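PDB 2D5M: flavoredoxin from Desulfovibrio vulgaris str. 'Miyazaki F', which binds flavin mononucleotide and probably carries electrons, as a member of the flavin reductase-like family. Local coordinates for residues Y55-R58 with S59-R63. Sequence-based numbering, arbitrary orientation.
Sequences YTYR and SITER. With FMN (flavin mononucleotide), chain E.
Arg58 and Glu62, one turn apart on helix 55-63, are joined by a salt bridge made through NE, with NH2 reaching the same oxygen by way of a water. With chi1 at 176° and the chain fully extended, Arg58 brings NE 2.8 Å from OE2 of Glu62. OE2 lies in the guanidinium plane, at its edge, and is met on its syn side but from well out of the carboxylate plane, the two flat groups being turned 80° apart. The bridging water closes a small ring at the exposed surface. The backbone O of Arg58 accepts twice: from N of Glu62 and, at 2.8 Å, from OG1 of Thr61. The Thr61 hydroxyl sits between its own N and carbonyl carbon (chi1 66°), which turns it back to that oxygen and sends CG2 to the Tyr57 ring, 3.7 Å from CE2.

On the buried side, CG2 of Thr56 touches CD1 of Ile60 at 3.9 Å, next to Thr21 of strand 14-22. Ser59 OG holds a water at 2.7 Å that also sits over one face of the Tyr55 ring, offset toward its rim; the OH of Tyr55 is hydrogen-bonded to Asp23.

At the first turn the helix meets the flavin phosphate. Tyr55 N reaches O1P of FMN, while Thr56 grips O2P with both its N and OG1, the latter 2.7 Å away. Backbone N-H groups and a hydroxyl thus receive the phosphate, and the helix dipole probably adds to the attraction: a phosphate-binding helix N-terminus within the FMN pocket of a flavin reductase-like domain.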
loop_
_atom_site.group_PDB
_atom_site.type_symbol
_atom_site.label_atom_id
_atom_site.label_comp_id
_atom_site.label_asym_id
_atom_site.label_seq_id
_atom_site.Cartn_x
_atom_site.Cartn_y
_atom_site.Cartn_z
ATOM N N TYR A 55 -4.575 6.841 20.228
ATOM C CA TYR A 55 -3.548 7.261 21.209
ATOM C C TYR A 55 -2.215 7.494 20.486
ATOM O O TYR A 55 -1.427 8.387 20.814
ATOM C CB TYR A 55 -3.467 6.219 22.308
ATOM C CG TYR A 55 -2.705 6.633 23.539
ATOM C CD1 TYR A 55 -3.156 7.725 24.282
ATOM C CD2 TYR A 55 -1.577 5.990 23.988
ATOM C CE1 TYR A 55 -2.532 8.164 25.426
ATOM C CE2 TYR A 55 -0.913 6.388 25.145
ATOM C CZ TYR A 55 -1.372 7.486 25.863
ATOM O OH TYR A 55 -0.779 7.947 27.014
ATOM N N THR A 56 -1.940 6.668 19.479
ATOM C CA THR A 56 -0.730 6.784 18.683
ATOM C C THR A 56 -0.568 8.140 18.041
ATOM O O THR A 56 0.538 8.672 17.980
ATOM C CB THR A 56 -0.751 5.677 17.606
ATOM O OG1 THR A 56 -0.716 4.409 18.272
ATOM C CG2 THR A 56 0.417 5.745 16.680
ATOM N N TYR A 57 -1.578 8.775 17.567
ATOM C CA TYR A 57 -1.606 10.088 16.983
ATOM C C TYR A 57 -0.938 11.053 17.953
ATOM O O TYR A 57 -0.071 11.849 17.584
ATOM C CB TYR A 57 -3.038 10.506 16.597
ATOM C CG TYR A 57 -3.149 11.884 15.978
ATOM C CD1 TYR A 57 -3.409 12.040 14.650
ATOM C CD2 TYR A 57 -3.085 13.063 16.694
ATOM C CE1 TYR A 57 -3.542 13.279 14.047
ATOM C CE2 TYR A 57 -3.192 14.285 16.144
ATOM C CZ TYR A 57 -3.427 14.397 14.804
ATOM O OH TYR A 57 -3.560 15.665 14.235
ATOM N N ARG A 58 -1.447 11.042 19.186
ATOM C CA ARG A 58 -0.919 11.940 20.207
ATOM C C ARG A 58 0.567 11.677 20.374
ATOM O O ARG A 58 1.381 12.609 20.383
ATOM C CB ARG A 58 -1.659 11.745 21.512
ATOM C CG ARG A 58 -1.061 12.606 22.650
ATOM C CD ARG A 58 -1.860 12.429 23.933
ATOM N NE ARG A 58 -1.232 13.192 25.000
ATOM C CZ ARG A 58 -1.814 13.380 26.198
ATOM N NH1 ARG A 58 -2.995 12.818 26.404
ATOM N NH2 ARG A 58 -1.187 14.097 27.132
ATOM N N SER A 59 0.957 10.429 20.501
ATOM C CA SER A 59 2.380 10.124 20.740
ATOM C C SER A 59 3.260 10.592 19.583
ATOM O O SER A 59 4.364 11.104 19.820
ATOM C CB SER A 59 2.562 8.622 20.986
ATOM O OG SER A 59 1.890 8.287 22.186
ATOM N N ILE A 60 2.805 10.445 18.341
ATOM C CA ILE A 60 3.625 10.879 17.228
ATOM C C ILE A 60 3.750 12.380 17.233
ATOM O O ILE A 60 4.833 12.932 16.967
ATOM C CB ILE A 60 3.064 10.385 15.866
ATOM C CG1 ILE A 60 3.160 8.871 15.788
ATOM C CG2 ILE A 60 3.776 11.078 14.707
ATOM C CD1 ILE A 60 2.557 8.247 14.539
ATOM N N THR A 61 2.679 13.110 17.536
ATOM C CA THR A 61 2.754 14.570 17.598
ATOM C C THR A 61 3.724 15.006 18.681
ATOM O O THR A 61 4.398 16.030 18.539
ATOM C CB THR A 61 1.413 15.279 17.796
ATOM O OG1 THR A 61 0.844 15.006 19.053
ATOM C CG2 THR A 61 0.385 14.896 16.732
ATOM N N GLU A 62 3.881 14.260 19.744
ATOM C CA GLU A 62 4.759 14.626 20.849
ATOM C C GLU A 62 6.206 14.245 20.603
ATOM O O GLU A 62 7.083 15.008 20.973
ATOM C CB GLU A 62 4.251 13.887 22.120
ATOM C CG GLU A 62 2.938 14.450 22.643
ATOM C CD GLU A 62 2.307 13.682 23.782
ATOM O OE1 GLU A 62 2.743 12.513 24.029
ATOM O OE2 GLU A 62 1.316 14.229 24.388
ATOM N N ARG A 63 6.469 13.063 20.059
ATOM C CA ARG A 63 7.840 12.601 19.933
ATOM C C ARG A 63 8.447 12.741 18.566
ATOM O O ARG A 63 9.672 12.669 18.389
ATOM C CB ARG A 63 7.955 11.142 20.359
ATOM C CG ARG A 63 7.904 11.139 21.926
ATOM C CD ARG A 63 8.265 9.754 22.400
ATOM N NE ARG A 63 8.009 9.666 23.814
ATOM C CZ ARG A 63 8.882 9.842 24.768
ATOM N NH1 ARG A 63 10.146 10.155 24.515
ATOM N NH2 ARG A 63 8.465 9.746 26.012
HETATM N N1 FMN E . -6.632 3.333 12.238
HETATM C C2 FMN E . -6.098 4.446 11.645
HETATM O O2 FMN E . -6.200 5.560 12.179
HETATM N N3 FMN E . -5.470 4.309 10.410
HETATM C C4 FMN E . -5.363 3.136 9.697
HETATM O O4 FMN E . -4.785 3.113 8.590
HETATM C C4A FMN E . -5.964 1.990 10.289
HETATM N N5 FMN E . -5.948 0.814 9.617
HETATM C C5A FMN E . -6.394 -0.281 10.315
HETATM C C6 FMN E . -6.364 -1.538 9.648
HETATM C C7 FMN E . -6.746 -2.722 10.259
HETATM C C7M FMN E . -6.757 -4.043 9.526
HETATM C C8 FMN E . -7.153 -2.648 11.644
HETATM C C8M FMN E . -7.489 -3.940 12.372
HETATM C C9 FMN E . -7.255 -1.423 12.279
HETATM C C9A FMN E . -6.882 -0.246 11.652
HETATM N N10 FMN E . -6.994 1.033 12.241
HETATM C C10 FMN E . -6.491 2.140 11.603
HETATM C "C1'" FMN E . -7.587 1.170 13.601
HETATM C "C2'" FMN E . -6.533 1.346 14.691
HETATM O "O2'" FMN E . -5.481 0.378 14.599
HETATM C "C3'" FMN E . -7.218 1.189 16.053
HETATM O "O3'" FMN E . -8.085 2.335 16.217
HETATM C "C4'" FMN E . -6.261 1.073 17.230
HETATM O "O4'" FMN E . -7.056 0.577 18.342
HETATM C "C5'" FMN E . -5.612 2.355 17.619
HETATM O "O5'" FMN E . -4.750 2.085 18.771
HETATM P P FMN E . -4.181 3.281 19.688
HETATM O O1P FMN E . -5.379 4.059 20.251
HETATM O O2P FMN E . -3.290 4.191 18.876
HETATM O O3P FMN E . -3.442 2.485 20.749
HETATM O O HOH W 1 -0.020 9.520 23.694
HETATM O O HOH W 2 1.427 15.753 26.667
#